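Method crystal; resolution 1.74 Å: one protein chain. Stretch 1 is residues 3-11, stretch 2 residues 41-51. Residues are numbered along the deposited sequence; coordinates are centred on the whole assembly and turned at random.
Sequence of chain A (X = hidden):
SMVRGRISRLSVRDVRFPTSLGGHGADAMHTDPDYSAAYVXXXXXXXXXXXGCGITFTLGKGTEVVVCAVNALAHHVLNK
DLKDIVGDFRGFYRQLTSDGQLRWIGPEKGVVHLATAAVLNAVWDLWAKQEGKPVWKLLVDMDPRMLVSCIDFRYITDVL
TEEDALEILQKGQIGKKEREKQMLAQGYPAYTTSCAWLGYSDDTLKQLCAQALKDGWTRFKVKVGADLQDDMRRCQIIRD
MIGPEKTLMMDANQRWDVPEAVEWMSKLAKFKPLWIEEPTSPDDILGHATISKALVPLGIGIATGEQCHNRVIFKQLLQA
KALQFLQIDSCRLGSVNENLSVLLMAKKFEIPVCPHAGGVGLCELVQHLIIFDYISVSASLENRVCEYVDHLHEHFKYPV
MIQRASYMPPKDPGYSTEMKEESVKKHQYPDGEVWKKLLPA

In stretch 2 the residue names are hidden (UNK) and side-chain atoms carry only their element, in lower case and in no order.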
ATOM      1  N   VAL A   3      10.637 -16.229 -29.125  1.00 34.02           N
ATOM      2  CA  VAL A   3      10.860 -16.437 -27.694  1.00 31.91           C
ATOM      3  C   VAL A   3      11.470 -17.818 -27.449  1.00 33.71           C
ATOM      4  O   VAL A   3      10.972 -18.819 -27.972  1.00 31.72           O
ATOM      5  CB  VAL A   3       9.551 -16.219 -26.891  1.00 36.13           C
ATOM      6  CG1 VAL A   3       9.708 -16.602 -25.427  1.00 34.78           C
ATOM      7  CG2 VAL A   3       9.106 -14.773 -27.003  1.00 37.59           C
ATOM      8  N   ARG A   4      12.529 -17.862 -26.622  1.00 29.57           N
ATOM      9  CA  ARG A   4      13.244 -19.102 -26.322  1.00 29.26           C
ATOM     10  C   ARG A   4      13.966 -18.962 -24.991  1.00 31.52           C
ATOM     11  O   ARG A   4      14.193 -17.841 -24.514  1.00 31.39           O
ATOM     12  CB  ARG A   4      14.258 -19.416 -27.456  1.00 31.50           C
ATOM     13  CG  ARG A   4      15.454 -18.424 -27.561  1.00 46.21           C
ATOM     14  CD  ARG A   4      15.188 -17.224 -28.460  1.00 54.08           C
ATOM     15  NE  ARG A   4      16.269 -16.231 -28.435  1.00 54.58           N
ATOM     16  CZ  ARG A   4      16.297 -15.116 -29.169  1.00 60.96           C
ATOM     17  NH1 ARG A   4      15.297 -14.829 -29.997  1.00 40.60           N
ATOM     18  NH2 ARG A   4      17.326 -14.283 -29.083  1.00 46.91           N
ATOM     19  N   GLY A   5      14.356 -20.092 -24.432  1.00 27.22           N
ATOM     20  CA  GLY A   5      15.162 -20.088 -23.233  1.00 27.61           C
ATOM     21  C   GLY A   5      14.425 -20.220 -21.927  1.00 29.12           C
ATOM     22  O   GLY A   5      13.249 -19.877 -21.811  1.00 27.94           O
ATOM     23  N   ARG A   6      15.140 -20.788 -20.965  1.00 26.36           N
ATOM     24  CA  ARG A   6      14.739 -20.948 -19.574  1.00 26.03           C
ATOM     25  C   ARG A   6      15.463 -19.885 -18.764  1.00 29.31           C
ATOM     26  O   ARG A   6      16.673 -19.736 -18.901  1.00 27.05           O
ATOM     27  CB  ARG A   6      15.059 -22.364 -19.058  1.00 26.41           C
ATOM     28  CG  ARG A   6      14.365 -22.627 -17.720  1.00 29.74           C
ATOM     29  CD  ARG A   6      14.419 -24.077 -17.274  1.00 36.11           C
ATOM     30  NE  ARG A   6      13.739 -24.984 -18.208  1.00 48.15           N
ATOM     31  CZ  ARG A   6      12.541 -25.526 -18.023  1.00 68.22           C
ATOM     32  NH1 ARG A   6      11.813 -25.203 -16.960  1.00 68.54           N
ATOM     33  NH2 ARG A   6      12.046 -26.368 -18.916  1.00 57.10           N
ATOM     34  N   ILE A   7      14.725 -19.146 -17.916  1.00 27.76           N
ATOM     35  CA  ILE A   7      15.339 -18.118 -17.081  1.00 27.31           C
ATOM     36  C   ILE A   7      16.237 -18.861 -16.065  1.00 29.11           C
ATOM     37  O   ILE A   7      15.761 -19.745 -15.378  1.00 28.26           O
ATOM     38  CB  ILE A   7      14.270 -17.199 -16.443  1.00 29.11           C
ATOM     39  CG1 ILE A   7      13.707 -16.290 -17.572  1.00 29.98           C
ATOM     40  CG2 ILE A   7      14.888 -16.381 -15.284  1.00 27.62           C
ATOM     41  CD1 ILE A   7      12.389 -15.864 -17.392  1.00 44.41           C
ATOM     42  N   SER A   8      17.546 -18.602 -16.108  1.00 25.90           N
ATOM     43  CA  SER A   8      18.520 -19.372 -15.345  1.00 26.15           C
ATOM     44  C   SER A   8      19.119 -18.612 -14.188  1.00 29.94           C
ATOM     45  O   SER A   8      19.535 -19.243 -13.216  1.00 31.52           O
ATOM     46  CB  SER A   8      19.638 -19.846 -16.276  1.00 30.13           C
ATOM     47  OG  SER A   8      20.171 -18.731 -16.969  1.00 36.49           O
ATOM     48  N   ARG A   9      19.224 -17.272 -14.298  1.00 24.89           N
ATOM     49  CA  ARG A   9      19.824 -16.411 -13.270  1.00 25.39           C
ATOM     50  C   ARG A   9      19.051 -15.125 -13.083  1.00 24.70           C
ATOM     51  O   ARG A   9      18.452 -14.602 -14.023  1.00 23.36           O
ATOM     52  CB  ARG A   9      21.291 -16.034 -13.611  1.00 28.53           C
ATOM     53  CG  ARG A   9      22.273 -17.190 -13.831  1.00 51.12           C
ATOM     54  CD  ARG A   9      23.058 -16.994 -15.118  1.00 69.56           C
ATOM     55  NE  ARG A   9      23.220 -18.246 -15.870  1.00 85.85           N
ATOM     56  CZ  ARG A   9      23.324 -18.330 -17.196  1.00 98.32           C
ATOM     57  NH1 ARG A   9      23.276 -17.235 -17.945  1.00 79.88           N
ATOM     58  NH2 ARG A   9      23.462 -19.512 -17.783  1.00 87.65           N
ATOM     59  N   LEU A  10      19.092 -14.609 -11.861  1.00 21.70           N
ATOM     60  CA  LEU A  10      18.518 -13.308 -11.531  1.00 22.01           C
ATOM     61  C   LEU A  10      19.496 -12.621 -10.571  1.00 26.57           C
ATOM     62  O   LEU A  10      19.934 -13.228  -9.584  1.00 25.88           O
ATOM     63  CB  LEU A  10      17.115 -13.429 -10.898  1.00 21.48           C
ATOM     64  CG  LEU A  10      16.399 -12.087 -10.521  1.00 24.54           C
ATOM     65  CD1 LEU A  10      14.892 -12.216 -10.642  1.00 24.35           C
ATOM     66  CD2 LEU A  10      16.777 -11.587  -9.058  1.00 25.92           C
ATOM     67  N   SER A  11      19.767 -11.366 -10.820  1.00 22.64           N
ATOM     68  CA  SER A  11      20.545 -10.542  -9.906  1.00 22.33           C
ATOM     69  C   SER A  11      19.748  -9.264  -9.641  1.00 22.50           C
ATOM     70  O   SER A  11      18.982  -8.799 -10.500  1.00 18.89           O
ATOM     71  CB  SER A  11      21.948 -10.249 -10.458  1.00 23.33           C
ATOM     72  OG  SER A  11      21.913  -9.280 -11.495  1.00 26.05           O
ATOM     73  N   UNK A  41      18.601  -7.881 -13.229  1.00 20.23           N
ATOM     74  CA  UNK A  41      19.071  -8.477 -14.476  1.00 18.86           C
ATOM     75  C   UNK A  41      18.728  -9.974 -14.465  1.00 22.38           C
ATOM     76  O   UNK A  41      19.071 -10.711 -13.532  1.00 21.37           O
ATOM     77  c   UNK A  41      20.999  -8.861 -16.117  1.00 21.21           C
ATOM     78  c   UNK A  41      20.563  -8.210 -14.788  1.00 20.10           C
ATOM     79  c   UNK A  41      20.865  -6.715 -14.787  1.00 19.12           C
ATOM     80  N   UNK A  42      18.040 -10.416 -15.512  1.00 20.02           N
ATOM     81  CA  UNK A  42      17.726 -11.846 -15.642  1.00 20.28           C
ATOM     82  C   UNK A  42      18.413 -12.358 -16.896  1.00 24.45           C
ATOM     83  O   UNK A  42      18.478 -11.652 -17.925  1.00 22.81           O
ATOM     84  c   UNK A  42      15.560 -11.811 -14.274  1.00 21.76           C
ATOM     85  c   UNK A  42      15.475 -11.590 -16.858  1.00 24.38           C
ATOM     86  c   UNK A  42      16.204 -12.196 -15.630  1.00 22.83           C
ATOM     87  c   UNK A  42      13.867 -11.925 -16.944  1.00 26.60           C
ATOM     88  N   UNK A  43      18.865 -13.613 -16.814  1.00 22.90           N
ATOM     89  CA  UNK A  43      19.530 -14.268 -17.920  1.00 24.15           C
ATOM     90  C   UNK A  43      18.786 -15.556 -18.259  1.00 28.93           C
ATOM     91  O   UNK A  43      18.066 -16.113 -17.412  1.00 28.04           O
ATOM     92  c   UNK A  43      21.006 -14.570 -17.557  1.00 26.53           C
ATOM     93  c   UNK A  43      21.873 -13.332 -17.394  1.00 31.28           C
ATOM     94  c   UNK A  43      23.305 -13.574 -16.961  1.00 54.11           C
ATOM     95  o   UNK A  43      23.886 -14.606 -17.365  1.00 55.41           O
ATOM     96  o   UNK A  43      23.838 -12.748 -16.185  1.00 61.16           O
ATOM     97  N   UNK A  44      18.962 -16.026 -19.491  1.00 26.62           N
ATOM     98  CA  UNK A  44      18.369 -17.290 -19.914  1.00 26.16           C
ATOM     99  C   UNK A  44      19.494 -18.260 -20.224  1.00 31.35           C
ATOM    100  O   UNK A  44      20.652 -17.848 -20.330  1.00 29.96           O
ATOM    101  c   UNK A  44      17.463 -17.129 -21.146  1.00 28.11           C
ATOM    102  o   UNK A  44      18.292 -16.931 -22.293  1.00 28.82           O
ATOM    103  c   UNK A  44      16.399 -16.027 -20.996  1.00 24.93           C
ATOM    104  N   UNK A  45      19.146 -19.502 -20.512  1.00 29.44           N
ATOM    105  CA  UNK A  45      20.144 -20.478 -20.926  1.00 30.69           C
ATOM    106  C   UNK A  45      20.244 -20.525 -22.487  1.00 35.41           C
ATOM    107  O   UNK A  45      20.781 -21.489 -23.033  1.00 35.80           O
ATOM    108  o   UNK A  45      17.718 -21.723 -21.610  1.00 31.76           O
ATOM    109  c   UNK A  45      19.771 -21.854 -20.355  1.00 33.08           C
ATOM    110  o   UNK A  45      18.122 -23.569 -20.446  1.00 40.03           O
ATOM    111  c   UNK A  45      18.448 -22.431 -20.844  1.00 36.54           C
ATOM    112  N   UNK A  46      19.689 -19.500 -23.190  1.00 30.55           N
ATOM    113  CA  UNK A  46      19.627 -19.440 -24.658  1.00 31.31           C
ATOM    114  C   UNK A  46      21.005 -19.246 -25.321  1.00 38.03           C
ATOM    115  O   UNK A  46      21.119 -19.524 -26.517  1.00 38.68           O
ATOM    116  c   UNK A  46      18.665 -18.342 -25.121  1.00 30.77           C
ATOM    117  N   UNK A  47      22.036 -18.770 -24.571  1.00 36.35           N
ATOM    118  CA  UNK A  47      23.390 -18.520 -25.097  1.00 38.35           C
ATOM    119  C   UNK A  47      23.378 -17.527 -26.302  1.00 43.19           C
ATOM    120  O   UNK A  47      24.164 -17.681 -27.240  1.00 43.42           O
ATOM    121  c   UNK A  47      24.466 -20.719 -24.304  1.00 47.85           C
ATOM    122  c   UNK A  47      24.962 -22.094 -24.707  1.00 70.04           C
ATOM    123  o   UNK A  47      25.709 -22.184 -25.708  1.00 61.43           O
ATOM    124  o   UNK A  47      24.578 -23.086 -24.047  1.00 66.88           O
ATOM    125  c   UNK A  47      24.087 -19.845 -25.490  1.00 41.09           C
ATOM    126  N   UNK A  48      22.483 -16.506 -26.249  1.00 38.04           N
ATOM    127  CA  UNK A  48      22.341 -15.463 -27.272  1.00 36.59           C
ATOM    128  C   UNK A  48      22.842 -14.109 -26.761  1.00 35.04           C
ATOM    129  O   UNK A  48      22.772 -13.127 -27.487  1.00 35.45           O
ATOM    130  c   UNK A  48      20.869 -15.346 -27.738  1.00 37.43           C
ATOM    131  c   UNK A  48      19.827 -15.107 -26.650  1.00 39.67           C
ATOM    132  o   UNK A  48      20.217 -14.873 -25.480  1.00 36.96           O
ATOM    133  o   UNK A  48      18.627 -15.160 -26.962  1.00 47.91           O
ATOM    134  N   UNK A  49      23.302 -14.069 -25.514  1.00 31.86           N
ATOM    135  CA  UNK A  49      23.746 -12.852 -24.826  1.00 30.57           C
ATOM    136  C   UNK A  49      22.643 -11.836 -24.531  1.00 32.95           C
ATOM    137  O   UNK A  49      22.938 -10.720 -24.087  1.00 32.87           O
ATOM    138  N   UNK A  50      21.360 -12.211 -24.722  1.00 28.47           N
ATOM    139  CA  UNK A  50      20.247 -11.261 -24.480  1.00 26.91           C
ATOM    140  C   UNK A  50      19.835 -11.377 -23.019  1.00 29.31           C
ATOM    141  O   UNK A  50      19.516 -12.476 -22.557  1.00 30.37           O
ATOM    142  c   UNK A  50      19.802 -10.080 -27.573  1.00 47.96           C
ATOM    143  c   UNK A  50      19.026 -11.450 -25.441  1.00 29.89           C
ATOM    144  c   UNK A  50      17.846 -10.536 -25.052  1.00 30.50           C
ATOM    145  c   UNK A  50      19.391 -11.414 -26.961  1.00 31.74           C
ATOM    146  N   UNK A  51      19.835 -10.251 -22.310  1.00 25.27           N
ATOM    147  CA  UNK A  51      19.455 -10.199 -20.890  1.00 23.36           C
ATOM    148  C   UNK A  51      18.281  -9.292 -20.694  1.00 27.97           C
ATOM    149  O   UNK A  51      18.098  -8.338 -21.458  1.00 26.59           O
ATOM    150  c   UNK A  51      23.015 -10.146 -19.333  1.00 40.33           C
ATOM    151  c   UNK A  51      24.224 -10.998 -19.632  1.00 43.18           C
ATOM    152  c   UNK A  51      20.634  -9.732 -20.031  1.00 25.93           C
ATOM    153  n   UNK A  51      25.328 -10.736 -18.685  1.00 54.34           N
ATOM    154  c   UNK A  51      21.838 -10.662 -20.128  1.00 32.79           C
TER

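Position 41 has three side-chain carbons, one carrying the other two. Its backbone pairs with Ser11: Ser11 N donates to O of 41 at 2.9 Å, and N of 41 donates to Ser11 O at 2.9 Å. The CB lies 3.7 Å from Ser11 OG. A fork of two carbons with nothing beyond is Val41.

Position 42 has four carbons, forked at the first, with one arm two carbons long. One carbon of the fork sits 3.7 Å from Leu10 CD1, and the end of the long arm sits 4.2 Å from Ile7 CD1. Such branching at CB gives Ile42. The two contacts are Ile42 CG2 with Leu10 CD1 and Ile42 CD1 with Ile7 CD1.

Position 43 has three carbons in a row, the third carrying two oxygens. One oxygen is 2.8 Å from Arg9 NH1, near the plane of the guanidinium and at its edge. A carboxylate at the end of this chain is Glu43. The salt bridge is Glu43 OE1 to Arg9 NH1; Glu43 OE2 also lies 3.5 Å from the terminal nitrogen at position 51.

Position 44 has one carbon carrying an oxygen and a carbon. Its CB is 4.3 Å from Gly5 CA. The small mixed fork could match valine in shape, but the oxygen accepts a hydrogen bond from the backbone N of 46 at 3.1 Å. This is Thr44.

Position 45 has two carbons, the second carrying two oxygens. One oxygen takes a nearly straight hydrogen bond from Arg6 N at 2.8 Å. The backbone N of 45 returns one to Arg6 O at 3.0 Å. The short carboxylate is Asp45, and OD1 is the acceptor.

Position 46 has a single carbon, 4.0 Å from Arg4 CG. It is Ala46.

Position 47 has three carbons, the third carrying two oxygens, and touches nothing on stretch 1. It is Glu47.

Position 48 has two carbons, the second carrying two oxygens. One oxygen is 2.6 Å from Arg4 NH2 and 3.0 Å from Arg4 NE. It is Asp48. OD2 forms the salt bridge, while OD1 accepts from the N of position 50 at 3.0 Å.

Position 49 has no side-chain atoms, and its phi is positive, which favours glycine. It is Gly49.

Position 50 has four carbons, forked at the first with one longer arm. A carbon of that arm is 4.1 Å from Arg4 NH2. It is Ile50.

Position 51 has four carbons in a row ending in nitrogen. It does not reach stretch 1. It is Lys51.

The contact is an antiparallel strand pair with a register shift of one, a bulge between Ile7 and Arg9. Glu43 N bonds Arg9 O at 3.0 Å, and Ser8 N bonds Glu43 O at 2.9 Å. Leu10 and Ile42 share one sheet face; Arg9 and Glu43 share the other. Beyond the strands, Asp45 and Asp48 hold the preceding loop. Gly5 lies close to Thr44 and Ala46, where a CB would be tight. The stretches bury 752 Å² together.

Stretch 2 (41-51) VIETDAEDGIK
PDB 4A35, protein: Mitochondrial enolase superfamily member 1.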